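Local coordinates for protein beta-L-arabinobiosidase (Bacteroides thetaiotaomicron, PDB 5MQR) that probably acts as a glycoside hydrolase on plant pectin, named as a beta-L-arabinobiosidase and also assigned to the exo-alpha-sialidases, at residues Asn183-Val188 and Ile201-Tyr206. Residues are numbered along the deposited sequence; the frame is centred on the assembly and turned at random.
Sequences NGIGRV and IYFIYY
Ile201 lays its CG2 methyl against CB of Val188 (3.8 Å), where the connection from strand 186-192 enters strand 202-206, its partner in a beta hairpin. The latter is the outermost strand of a four-stranded antiparallel sheet within the predicted N-terminal beta propeller. Tyr202 points away from the other strand and its ring meets that of Phe228, while its carbonyl O accepts a CA-H...O contact from Val188 CA at 3.1 Å. Phe203 pairs with Val188 and packs on the same face of the sheet. Val188 CG1 sits almost on the ring normal, 3.8 Å from the centroid, a CH-pi contact; with chi1 at -65° this methyl lies anti to the carbonyl carbon, which sends it over the ring. Gly186 CA meets the ring edge in plane, 3.8 Å from CE1, and Ile185 CG2 comes obliquely to CZ. Gly186, without a CB, lets the ring edge and Tyr205 O come this close. With an alanine at Phe203, the Val188 methyl would probably lose its aromatic face and a gap would open beside Gly186. At Ile204 the strand bends into a classic beta bulge, two residues, Ile204 and Tyr205, matching the single Arg187. Arg187 O accepts a bond of 2.9 Å from Ile204 N and a weak, longer one from Tyr205 N, while Arg187 N donates to Tyr205 O over 2.8 Å. On the face shared by Arg187 and Tyr205 their CB atoms touch, and CB of Arg187 also meets Ile204 CG2; the guanidinium pairs with Glu248 and meets Trp245 in a cation-pi contact, and Tyr205 OH bonds to Asp253. Tyr206 pairs with Gly186, backbone to backbone. The bulge thus makes one carbonyl serve two amides, the second weakly, with Phe203 packed against aliphatic groups on one face and the polar ends of Arg187 and Tyr205 anchored by acidic residues on the other.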
loop_
_atom_site.group_PDB
_atom_site.type_symbol
_atom_site.label_atom_id
_atom_site.label_comp_id
_atom_site.label_asym_id
_atom_site.label_seq_id
_atom_site.Cartn_x
_atom_site.Cartn_y
_atom_site.Cartn_z
ATOM N N ASN A 183 3.301 -25.129 -43.721
ATOM C CA ASN A 183 3.734 -26.279 -44.518
ATOM C C ASN A 183 4.649 -27.171 -43.674
ATOM O O ASN A 183 5.416 -27.959 -44.234
ATOM C CB ASN A 183 4.477 -25.843 -45.794
ATOM C CG ASN A 183 3.735 -24.771 -46.587
ATOM O OD1 ASN A 183 4.261 -23.693 -46.838
ATOM N ND2 ASN A 183 2.526 -25.065 -46.981
ATOM N N GLY A 184 4.552 -27.056 -42.337
ATOM C CA GLY A 184 5.344 -27.877 -41.423
ATOM C C GLY A 184 4.895 -29.332 -41.380
ATOM O O GLY A 184 4.231 -29.827 -42.294
ATOM N N ILE A 185 5.300 -30.032 -40.328
ATOM C CA ILE A 185 5.058 -31.466 -40.218
ATOM C C ILE A 185 3.847 -31.700 -39.335
ATOM O O ILE A 185 2.866 -32.297 -39.768
ATOM C CB ILE A 185 6.284 -32.178 -39.643
ATOM C CG1 ILE A 185 7.444 -32.064 -40.626
ATOM C CG2 ILE A 185 5.985 -33.649 -39.380
ATOM C CD1 ILE A 185 8.792 -32.331 -40.002
ATOM N N GLY A 186 3.923 -31.239 -38.096
ATOM C CA GLY A 186 2.808 -31.405 -37.178
ATOM C C GLY A 186 3.136 -31.186 -35.718
ATOM O O GLY A 186 4.280 -30.908 -35.350
ATOM N N ARG A 187 2.115 -31.360 -34.890
ATOM C CA ARG A 187 2.226 -31.109 -33.486
ATOM C C ARG A 187 2.196 -32.409 -32.702
ATOM O O ARG A 187 1.415 -33.302 -33.001
ATOM C CB ARG A 187 1.098 -30.204 -33.045
ATOM C CG ARG A 187 1.451 -29.462 -31.771
ATOM C CD ARG A 187 0.381 -28.489 -31.419
ATOM N NE ARG A 187 0.282 -27.440 -32.427
ATOM C CZ ARG A 187 0.895 -26.255 -32.388
ATOM N NH1 ARG A 187 1.700 -25.897 -31.372
ATOM N NH2 ARG A 187 0.679 -25.397 -33.388
ATOM N N VAL A 188 3.065 -32.491 -31.699
ATOM C CA VAL A 188 3.221 -33.689 -30.889
ATOM C C VAL A 188 2.900 -33.378 -29.443
ATOM O O VAL A 188 2.958 -32.232 -29.013
ATOM C CB VAL A 188 4.640 -34.306 -30.961
ATOM C CG1 VAL A 188 4.925 -34.793 -32.369
ATOM C CG2 VAL A 188 5.721 -33.328 -30.497
ATOM N N ILE A 201 5.603 -40.378 -27.180
ATOM C CA ILE A 201 5.286 -39.248 -28.024
ATOM C C ILE A 201 4.246 -39.656 -29.061
ATOM O O ILE A 201 4.385 -40.689 -29.705
ATOM C CB ILE A 201 6.528 -38.692 -28.754
ATOM C CG1 ILE A 201 7.570 -38.219 -27.732
ATOM C CG2 ILE A 201 6.123 -37.523 -29.667
ATOM C CD1 ILE A 201 8.931 -37.959 -28.323
ATOM N N TYR A 202 3.211 -38.834 -29.204
ATOM C CA TYR A 202 2.259 -38.989 -30.284
ATOM C C TYR A 202 2.037 -37.662 -31.017
ATOM O O TYR A 202 2.259 -36.581 -30.469
ATOM C CB TYR A 202 0.911 -39.481 -29.766
ATOM C CG TYR A 202 0.938 -40.780 -29.002
ATOM C CD1 TYR A 202 1.178 -40.799 -27.620
ATOM C CD2 TYR A 202 0.669 -41.988 -29.633
ATOM C CE1 TYR A 202 1.189 -41.994 -26.906
ATOM C CE2 TYR A 202 0.675 -43.177 -28.927
ATOM C CZ TYR A 202 0.934 -43.172 -27.567
ATOM O OH TYR A 202 0.932 -44.352 -26.879
ATOM N N PHE A 203 1.580 -37.776 -32.257
ATOM C CA PHE A 203 1.057 -36.649 -32.986
ATOM C C PHE A 203 -0.395 -36.392 -32.597
ATOM O O PHE A 203 -1.222 -37.307 -32.546
ATOM C CB PHE A 203 1.127 -36.886 -34.486
ATOM C CG PHE A 203 2.441 -36.531 -35.085
ATOM C CD1 PHE A 203 2.679 -35.241 -35.531
ATOM C CD2 PHE A 203 3.439 -37.480 -35.197
ATOM C CE1 PHE A 203 3.880 -34.897 -36.089
ATOM C CE2 PHE A 203 4.655 -37.150 -35.754
ATOM C CZ PHE A 203 4.878 -35.855 -36.203
ATOM N N ILE A 204 -0.684 -35.127 -32.344
ATOM C CA ILE A 204 -2.034 -34.653 -32.112
ATOM C C ILE A 204 -2.597 -33.885 -33.342
ATOM O O ILE A 204 -3.820 -33.789 -33.506
ATOM C CB ILE A 204 -2.083 -33.806 -30.818
ATOM C CG1 ILE A 204 -3.531 -33.577 -30.365
ATOM C CG2 ILE A 204 -1.382 -32.468 -30.993
ATOM C CD1 ILE A 204 -3.679 -32.990 -28.965
ATOM N N TYR A 205 -1.719 -33.342 -34.191
ATOM C CA TYR A 205 -2.133 -32.627 -35.395
ATOM C C TYR A 205 -1.115 -32.857 -36.515
ATOM O O TYR A 205 0.096 -32.812 -36.277
ATOM C CB TYR A 205 -2.258 -31.131 -35.088
ATOM C CG TYR A 205 -2.580 -30.279 -36.293
ATOM C CD1 TYR A 205 -3.908 -30.046 -36.679
ATOM C CD2 TYR A 205 -1.552 -29.711 -37.063
ATOM C CE1 TYR A 205 -4.209 -29.256 -37.788
ATOM C CE2 TYR A 205 -1.833 -28.922 -38.182
ATOM C CZ TYR A 205 -3.162 -28.687 -38.549
ATOM O OH TYR A 205 -3.431 -27.903 -39.670
ATOM N N TYR A 206 -1.619 -33.108 -37.720
ATOM C CA TYR A 206 -0.780 -33.208 -38.909
ATOM C C TYR A 206 -1.029 -32.018 -39.809
ATOM O O TYR A 206 -2.190 -31.670 -40.090
ATOM C CB TYR A 206 -1.085 -34.461 -39.705
ATOM C CG TYR A 206 -0.816 -35.745 -38.965
ATOM C CD1 TYR A 206 0.492 -36.195 -38.760
ATOM C CD2 TYR A 206 -1.862 -36.512 -38.471
ATOM C CE1 TYR A 206 0.749 -37.386 -38.089
ATOM C CE2 TYR A 206 -1.616 -37.709 -37.805
ATOM C CZ TYR A 206 -0.318 -38.137 -37.611
ATOM O OH TYR A 206 -0.098 -39.311 -36.944
#